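Local atomic coordinates of cell division protein FtsX (Streptococcus pneumoniae, PDB entry 6HE6), a protein that forms part of the FtsEX ABC transporter complex in cell division, its large extracellular loop interacting with the peptidoglycan hydrolase PcsB. Residues H40-S45 and D87-E92. Residues are numbered along the deposited sequence; the frame is centred on the assembly and turned at random.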
ATOM      1  N   HIS A  40      -9.214   4.684  -4.823  1.00 50.27           N
ATOM      2  CA  HIS A  40      -8.297   4.269  -5.889  1.00 50.39           C
ATOM      3  C   HIS A  40      -7.591   5.433  -6.561  1.00 57.27           C
ATOM      4  O   HIS A  40      -6.975   5.259  -7.626  1.00 58.93           O
ATOM      5  CB  HIS A  40      -9.021   3.409  -6.935  1.00 53.81           C
ATOM      6  CG  HIS A  40      -9.057   1.954  -6.592  1.00 61.64           C
ATOM      7  ND1 HIS A  40      -8.476   1.447  -5.451  1.00 65.54           N
ATOM      8  CD2 HIS A  40      -9.578   0.894  -7.250  1.00 64.71           C
ATOM      9  CE1 HIS A  40      -8.642   0.139  -5.416  1.00 66.67           C
ATOM     10  NE2 HIS A  40      -9.314  -0.221  -6.492  1.00 70.33           N
ATOM     11  N   LYS A  41      -7.631   6.622  -5.953  1.00 58.94           N
ATOM     12  CA  LYS A  41      -6.870   7.758  -6.477  1.00 60.19           C
ATOM     13  C   LYS A  41      -5.391   7.420  -6.605  1.00 62.33           C
ATOM     14  O   LYS A  41      -4.746   7.736  -7.613  1.00 59.75           O
ATOM     15  CB  LYS A  41      -7.047   8.967  -5.556  1.00 68.25           C
ATOM     16  CG  LYS A  41      -7.836  10.126  -6.145  1.00 73.66           C
ATOM     17  CD  LYS A  41      -9.182   9.689  -6.676  1.00 77.75           C
ATOM     18  CE  LYS A  41      -9.886  10.832  -7.408  1.00 84.96           C
ATOM     19  NZ  LYS A  41      -9.813  12.127  -6.669  1.00 81.74           N
ATOM     20  N   VAL A  42      -4.825   6.798  -5.570  1.00 52.61           N
ATOM     21  CA  VAL A  42      -3.409   6.445  -5.608  1.00 57.05           C
ATOM     22  C   VAL A  42      -3.187   5.214  -6.470  1.00 50.62           C
ATOM     23  O   VAL A  42      -2.242   5.172  -7.275  1.00 51.04           O
ATOM     24  CB  VAL A  42      -2.872   6.236  -4.187  1.00 50.69           C
ATOM     25  CG1 VAL A  42      -1.427   5.771  -4.242  1.00 49.28           C
ATOM     26  CG2 VAL A  42      -3.029   7.524  -3.384  1.00 49.52           C
ATOM     27  N   TYR A  43      -4.051   4.200  -6.321  1.00 48.34           N
ATOM     28  CA  TYR A  43      -3.965   2.994  -7.142  1.00 49.09           C
ATOM     29  C   TYR A  43      -3.885   3.359  -8.618  1.00 52.08           C
ATOM     30  O   TYR A  43      -2.978   2.917  -9.327  1.00 57.39           O
ATOM     31  CB  TYR A  43      -5.167   2.061  -6.866  1.00 50.46           C
ATOM     32  CG  TYR A  43      -5.305   0.904  -7.854  1.00 53.67           C
ATOM     33  CD1 TYR A  43      -4.640  -0.297  -7.647  1.00 52.25           C
ATOM     34  CD2 TYR A  43      -6.082   1.028  -9.005  1.00 58.44           C
ATOM     35  CE1 TYR A  43      -4.754  -1.346  -8.560  1.00 51.89           C
ATOM     36  CE2 TYR A  43      -6.194  -0.004  -9.913  1.00 60.25           C
ATOM     37  CZ  TYR A  43      -5.532  -1.188  -9.678  1.00 58.97           C
ATOM     38  OH  TYR A  43      -5.651  -2.201 -10.589  1.00 52.37           O
ATOM     39  N   ASP A  44      -4.791   4.222  -9.084  1.00 52.13           N
ATOM     40  CA  ASP A  44      -4.893   4.489 -10.518  1.00 49.65           C
ATOM     41  C   ASP A  44      -3.648   5.187 -11.064  1.00 52.27           C
ATOM     42  O   ASP A  44      -3.191   4.864 -12.165  1.00 55.84           O
ATOM     43  CB  ASP A  44      -6.139   5.322 -10.828  1.00 49.81           C
ATOM     44  CG  ASP A  44      -7.424   4.554 -10.647  1.00 59.53           C
ATOM     45  OD1 ASP A  44      -7.378   3.307 -10.663  1.00 61.96           O
ATOM     46  OD2 ASP A  44      -8.488   5.204 -10.545  1.00 61.36           O
ATOM     47  N   SER A  45      -3.085   6.139 -10.307  1.00 50.80           N
ATOM     48  CA  SER A  45      -1.880   6.840 -10.749  1.00 57.31           C
ATOM     49  C   SER A  45      -0.701   5.887 -10.872  1.00 58.73           C
ATOM     50  O   SER A  45       0.104   6.004 -11.802  1.00 53.66           O
ATOM     51  CB  SER A  45      -1.545   7.962  -9.772  1.00 58.45           C
ATOM     52  OG  SER A  45      -2.629   8.868  -9.674  1.00 58.72           O
ATOM     53  N   ASP A  87      -0.965   1.469   5.594  1.00 59.42           N
ATOM     54  CA  ASP A  87      -1.423   0.817   4.370  1.00 58.43           C
ATOM     55  C   ASP A  87      -0.439   1.087   3.242  1.00 62.70           C
ATOM     56  O   ASP A  87       0.195   2.148   3.185  1.00 58.39           O
ATOM     57  CB  ASP A  87      -2.807   1.325   3.952  1.00 63.39           C
ATOM     58  CG  ASP A  87      -3.911   0.883   4.889  1.00 68.25           C
ATOM     59  OD1 ASP A  87      -3.669  -0.001   5.745  1.00 58.29           O
ATOM     60  OD2 ASP A  87      -5.032   1.416   4.750  1.00 68.90           O
ATOM     61  N   ALA A  88      -0.325   0.137   2.319  1.00 48.73           N
ATOM     62  CA  ALA A  88       0.707   0.229   1.304  1.00 52.78           C
ATOM     63  C   ALA A  88       0.227  -0.428   0.021  1.00 52.41           C
ATOM     64  O   ALA A  88      -0.634  -1.309   0.037  1.00 47.70           O
ATOM     65  CB  ALA A  88       2.016  -0.426   1.778  1.00 48.97           C
ATOM     66  N   TYR A  89       0.802   0.009  -1.101  1.00 41.52           N
ATOM     67  CA  TYR A  89       0.687  -0.720  -2.355  1.00 41.42           C
ATOM     68  C   TYR A  89       2.032  -1.368  -2.660  1.00 48.16           C
ATOM     69  O   TYR A  89       3.087  -0.740  -2.508  1.00 49.72           O
ATOM     70  CB  TYR A  89       0.257   0.202  -3.517  1.00 46.97           C
ATOM     71  CG  TYR A  89      -1.229   0.508  -3.505  1.00 49.17           C
ATOM     72  CD1 TYR A  89      -2.167  -0.486  -3.771  1.00 47.30           C
ATOM     73  CD2 TYR A  89      -1.690   1.780  -3.211  1.00 41.61           C
ATOM     74  CE1 TYR A  89      -3.524  -0.207  -3.765  1.00 44.18           C
ATOM     75  CE2 TYR A  89      -3.046   2.065  -3.192  1.00 47.25           C
ATOM     76  CZ  TYR A  89      -3.953   1.061  -3.459  1.00 44.48           C
ATOM     77  OH  TYR A  89      -5.293   1.324  -3.419  1.00 51.94           O
ATOM     78  N   ILE A  90       1.993  -2.620  -3.081  1.00 41.83           N
ATOM     79  CA  ILE A  90       3.190  -3.350  -3.479  1.00 45.77           C
ATOM     80  C   ILE A  90       3.227  -3.290  -4.997  1.00 50.61           C
ATOM     81  O   ILE A  90       2.379  -3.886  -5.669  1.00 46.17           O
ATOM     82  CB  ILE A  90       3.186  -4.795  -2.958  1.00 52.67           C
ATOM     83  CG1 ILE A  90       2.803  -4.871  -1.481  1.00 59.98           C
ATOM     84  CG2 ILE A  90       4.542  -5.453  -3.210  1.00 56.72           C
ATOM     85  CD1 ILE A  90       3.854  -4.338  -0.506  1.00 60.15           C
ATOM     86  N   VAL A  91       4.169  -2.527  -5.539  1.00 47.83           N
ATOM     87  CA  VAL A  91       4.242  -2.256  -6.972  1.00 44.96           C
ATOM     88  C   VAL A  91       5.343  -3.115  -7.569  1.00 53.72           C
ATOM     89  O   VAL A  91       6.452  -3.183  -7.019  1.00 56.00           O
ATOM     90  CB  VAL A  91       4.504  -0.766  -7.246  1.00 47.58           C
ATOM     91  CG1 VAL A  91       4.584  -0.480  -8.751  1.00 54.18           C
ATOM     92  CG2 VAL A  91       3.425   0.131  -6.569  1.00 46.99           C
ATOM     93  N   GLU A  92       5.036  -3.776  -8.688  1.00 46.02           N
ATOM     94  CA  GLU A  92       6.000  -4.573  -9.432  1.00 51.45           C
ATOM     95  C   GLU A  92       6.397  -3.817 -10.695  1.00 52.65           C
ATOM     96  O   GLU A  92       5.539  -3.522 -11.532  1.00 56.67           O
ATOM     97  CB  GLU A  92       5.402  -5.934  -9.788  1.00 59.67           C
ATOM     98  CG  GLU A  92       6.285  -6.784 -10.701  1.00 69.37           C
ATOM     99  CD  GLU A  92       5.595  -8.065 -11.124  1.00 80.53           C
ATOM    100  OE1 GLU A  92       4.351  -8.108 -11.035  1.00 85.76           O
ATOM    101  OE2 GLU A  92       6.285  -9.021 -11.542  1.00 82.02           O
TER
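Tyr43, in the first turn of helix 41-47, comes nearest to Tyr89 of strand 88-93, their CA atoms 7.6 Å apart, a gap that the Tyr89 side chain bridges on its own from the strand side. Tyr89 starts out toward the helix, and with CG anti to its carbonyl carbon (chi1 -78°) the ring reaches the N-terminal turn. Tyr43 CA lies over one face of that ring, and Tyr43 CB sits 3.5 Å from Tyr89 OH, so the phenol end packs against the helix backbone as well as its side chains. The Tyr43 side chain crosses Tyr89 at about a right angle: CG is anti to the backbone N (chi1 169°), its end leads away from the strand, and the ring offers an edge, with CD1 4.0 Å from Tyr89 CE1. On its other side, Tyr43 CD2 is 3.9 Å above the His40 ring plane, displaced toward the rim. Val42 CG1 adds an oblique apolar touch, 4.1 Å from Tyr89 CD2. His40, at the N-cap position, brings ND1 to 3.8 Å from Tyr89 OH, a van der Waals approach; ND1 makes a weak hydrogen bond to Asp22 O.

The polar end of Tyr89 is satisfied by Asp22, whose OD2 also accepts a hydrogen bond from Tyr43 N, and OD1 one from Val42 N. One carboxylate therefore ties the tyrosine hydroxyl to two amides of the first helical turn. Strand 88-93 lies between strands 52-58 and 11-16, in an order consistent with a ferredoxin-like fold, and Tyr89 also meets Phe57.

Across the two segments the contact is van der Waals packing, with 159 Å² buried in total. The polar link between them is indirect: Asp22, probably charged and stabilised by the N–H groups of Val42 and Tyr43, fixes the Tyr89 hydroxyl, joining helix 41-47 to the sheet.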